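Local atomic coordinates of Hia (Haemophilus influenzae, PDB entry 1S7M), a protein that probably mediates adhesion to host cells as a homotrimeric outer-membrane autotransporter, this chain being apparently one of its binding domains. Residues Gly54-Lys57 with Phe58-Asn62; Leu66-Ser69 with Ala70-Thr74. All coordinates share one frame; numbering follows the deposited sequence.

Contact 1 (Gly54-Lys57 with Phe58-Asn62); sequences GLKK and FGDAN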
# COMPACT_ATOMS: atom_id res chain seq x y z
N GLY A 54 -11.60 2.42 8.57
CA GLY A 54 -11.73 1.90 9.92
C GLY A 54 -10.36 1.45 10.42
O GLY A 54 -10.24 0.97 11.55
N LEU A 55 -9.32 1.59 9.59
CA LEU A 55 -7.97 1.20 10.02
C LEU A 55 -7.38 2.25 10.95
O LEU A 55 -7.55 3.44 10.72
CB LEU A 55 -7.01 1.02 8.82
CG LEU A 55 -7.34 -0.14 7.85
CD1 LEU A 55 -6.45 -0.03 6.59
CD2 LEU A 55 -7.13 -1.49 8.57
N LYS A 56 -6.68 1.81 11.98
CA LYS A 56 -6.03 2.72 12.92
C LYS A 56 -4.52 2.61 12.71
O LYS A 56 -4.05 1.71 12.04
CB LYS A 56 -6.31 2.33 14.38
CG LYS A 56 -7.76 2.36 14.84
CD LYS A 56 -7.84 1.81 16.28
CE LYS A 56 -9.27 1.72 16.83
NZ LYS A 56 -10.11 0.72 16.10
N LYS A 57 -3.78 3.53 13.33
CA LYS A 57 -2.33 3.53 13.30
C LYS A 57 -1.91 2.95 14.63
O LYS A 57 -2.63 3.11 15.62
CB LYS A 57 -1.79 4.96 13.21
CG LYS A 57 -2.23 5.73 11.94
CD LYS A 57 -2.00 4.88 10.68
CE LYS A 57 -2.04 5.73 9.40
NZ LYS A 57 -3.35 6.36 9.20
N PHE A 58 -0.76 2.29 14.69
CA PHE A 58 -0.30 1.78 15.97
C PHE A 58 -0.02 2.98 16.88
O PHE A 58 0.59 3.98 16.44
CB PHE A 58 0.98 0.94 15.82
CG PHE A 58 0.75 -0.44 15.25
CD1 PHE A 58 1.19 -0.76 13.96
CD2 PHE A 58 0.11 -1.42 16.00
CE1 PHE A 58 1.00 -2.04 13.43
CE2 PHE A 58 -0.09 -2.70 15.48
CZ PHE A 58 0.36 -3.02 14.19
N GLY A 59 -0.45 2.88 18.13
CA GLY A 59 -0.23 3.97 19.05
C GLY A 59 -1.47 4.84 19.21
O GLY A 59 -1.49 5.73 20.05
N ASP A 60 -2.50 4.57 18.41
CA ASP A 60 -3.73 5.35 18.51
C ASP A 60 -4.50 4.98 19.77
O ASP A 60 -4.30 3.92 20.36
CB ASP A 60 -4.64 5.11 17.29
CG ASP A 60 -4.16 5.85 16.03
OD1 ASP A 60 -3.08 6.50 16.09
OD2 ASP A 60 -4.86 5.78 14.98
N ALA A 61 -5.40 5.88 20.18
CA ALA A 61 -6.23 5.66 21.36
C ALA A 61 -7.40 4.78 20.96
O ALA A 61 -7.63 4.54 19.77
CB ALA A 61 -6.74 6.99 21.88
N ASN A 62 -8.14 4.29 21.94
CA ASN A 62 -9.29 3.45 21.66
C ASN A 62 -8.89 2.06 21.23
O ASN A 62 -9.69 1.31 20.67
CB ASN A 62 -10.18 4.09 20.60
CG ASN A 62 -10.54 5.53 20.94
OD1 ASN A 62 -11.25 5.79 21.93
ND2 ASN A 62 -10.06 6.47 20.13

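Contact 2 (Leu66-Ser69 with Ala70-Thr74); sequences LTSS and ADNLT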
# COMPACT_ATOMS: atom_id res chain seq x y z
N LEU A 66 -7.31 -5.93 25.57
CA LEU A 66 -7.82 -7.26 25.93
C LEU A 66 -8.36 -8.15 24.83
O LEU A 66 -8.60 -9.33 25.05
CB LEU A 66 -8.87 -7.11 27.05
CG LEU A 66 -8.19 -6.71 28.37
CD1 LEU A 66 -9.20 -6.18 29.41
CD2 LEU A 66 -7.45 -7.94 28.89
N THR A 67 -8.53 -7.60 23.64
CA THR A 67 -9.01 -8.37 22.49
C THR A 67 -7.82 -8.61 21.55
O THR A 67 -7.94 -9.31 20.54
CB THR A 67 -10.11 -7.60 21.72
OG1 THR A 67 -9.65 -6.27 21.42
CG2 THR A 67 -11.37 -7.49 22.57
N SER A 68 -6.67 -8.06 21.92
CA SER A 68 -5.46 -8.14 21.09
C SER A 68 -4.52 -9.33 21.24
O SER A 68 -4.36 -9.88 22.33
CB SER A 68 -4.63 -6.86 21.30
OG SER A 68 -3.41 -6.93 20.59
N SER A 69 -3.87 -9.72 20.14
CA SER A 69 -2.86 -10.78 20.17
C SER A 69 -1.58 -10.15 20.75
O SER A 69 -1.44 -8.91 20.79
CB SER A 69 -2.56 -11.28 18.75
OG SER A 69 -1.82 -10.31 18.00
N ALA A 70 -0.64 -10.98 21.17
CA ALA A 70 0.61 -10.48 21.74
C ALA A 70 1.37 -9.60 20.72
O ALA A 70 1.89 -8.53 21.06
CB ALA A 70 1.50 -11.65 22.20
N ASP A 71 1.44 -10.06 19.48
CA ASP A 71 2.12 -9.28 18.45
C ASP A 71 1.47 -7.92 18.22
O ASP A 71 2.17 -6.89 18.15
CB ASP A 71 2.16 -10.05 17.14
CG ASP A 71 2.98 -9.32 16.08
OD1 ASP A 71 2.41 -8.57 15.26
OD2 ASP A 71 4.22 -9.48 16.10
N ASN A 72 0.15 -7.88 18.11
CA ASN A 72 -0.52 -6.61 17.85
C ASN A 72 -0.34 -5.65 19.01
O ASN A 72 -0.09 -4.46 18.80
CB ASN A 72 -2.02 -6.79 17.55
CG ASN A 72 -2.54 -5.79 16.53
OD1 ASN A 72 -3.52 -5.06 16.76
ND2 ASN A 72 -1.87 -5.73 15.37
N LEU A 73 -0.45 -6.15 20.23
CA LEU A 73 -0.30 -5.29 21.42
C LEU A 73 1.13 -4.74 21.57
O LEU A 73 1.32 -3.58 21.93
CB LEU A 73 -0.70 -6.07 22.69
CG LEU A 73 -0.67 -5.27 24.01
CD1 LEU A 73 -1.49 -4.01 23.87
CD2 LEU A 73 -1.22 -6.14 25.17
N THR A 74 2.13 -5.59 21.31
CA THR A 74 3.53 -5.20 21.41
C THR A 74 3.79 -4.00 20.49
O THR A 74 4.38 -3.00 20.89
CB THR A 74 4.45 -6.35 20.97
OG1 THR A 74 4.28 -7.46 21.86
CG2 THR A 74 5.90 -5.93 20.99

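Contact 1 (Gly54-Lys57 with Phe58-Asn62)
K57 and D60 close a type II beta turn, with F58 and G59 at its two central positions. The backbone bond of the turn runs from D60 N to K57 O at 3.2 Å and is somewhat bent, 150° at the hydrogen, the donor lying above the carbonyl plane. A second bond answers it from the other direction: K57 N gives its hydrogen to D60 OD2 at 3.0 Å, almost straight at 170°. This donor comes from well above the plane of the carboxylate. D60 can turn back on the turn because its CG stands beside its own backbone N, anti to the carbonyl carbon (chi1 -76°). The carboxylate then lies alongside the start of the K57 side chain, D60 OD1 touching K57 CB at 3.5 Å. G59 has a positive phi, at which a side chain would collide with the carbonyl oxygen of F58, so the third position of the turn suits glycine.

This close-fitting part gives way to a looser, solvent-facing flank, where A61 and N62 are exposed and K56 only skirts the edge. K56 CB lies 3.8 Å from D60 OD2, and the outstretched chain brings K56 CE within 3.9 Å of N62 O. Its NZ makes a salt bridge with E89. F58, by contrast, whose CB points away from the preceding strand, has its ring in a buried site against K75 of helix 70-77, with A136 of a second subunit also packing on it.

K57 NZ, 6.0 Å from D60 OD2, bonds instead to the carbonyl oxygen of G108. The D60 carboxylate therefore serves the turn mainly as an acceptor for a backbone N-H, not as a salt-bridge partner of K57; that N-H, and perhaps the more distant lysine charge, would be expected to favour its charged form.

Contact 2 (Leu66-Ser69 with Ala70-Thr74)
S69 OG is set between its own backbone N and carbonyl carbon (chi1 72°), while S68 OG is swung anti to its backbone N (chi1 176°); these torsions bring both hydroxyls to the first turn of the helix that begins at A70. S69 is the N-cap. Its OG accepts from N72 N at 3.1 Å in a nearly straight bond, 166° at the hydrogen, and so satisfies an amide that has no earlier helical carbonyl to bond. N72 CB lies beside this bond, 3.6 Å from S69 OG.

S69 O carries the next bond. L73 N approaches it nearly end-on to the carbonyl at 3.0 Å, whereas S68 OG donates to the same oxygen at 2.8 Å in the carbonyl plane, on a lone pair. Two donors thus grip one carbonyl, fixing its direction at the helix start. S68 OG also touches N72 CB at 3.3 Å and L73 CB at 3.5 Å, the bases of two successive helical side chains. At the next residue, A70 O is likewise shared: T74 N and T74 OG1 reach it one from each face of the carbonyl, the hydroxyl at 2.7 Å.

The exposed side carries D71, whose carboxylate pairs with K75 along the helix. On the buried side, N72 bonds through OD1 to N86 at the strand 85-86. F63 covers S68 and L73 as well as N72, placing the capped start of helix 70-77 between the preceding loop and the small two-stranded sheet.

How the contacts relate
From the N terminus the chain passes from strand 46-51 into the short strand 56-57, where contact 1 closes a four-residue turn at K57-D60. It then runs through the loop containing F63 to contact 2, which caps helix 70-77. The two contacts follow in series, neither nesting nor crossing, with centres about 13 Å apart. They meet where F58 CE2 packs on N72 ND2 at 3.5 Å. Beyond the capped turn, Q76 bonds back to G59 and D60, and the chain returns as strand 85-86, antiparallel to 56-57. Turn, helix and two-stranded sheet are thereby tied together in what appears to be the GIN domain of this trimeric autotransporter adhesin.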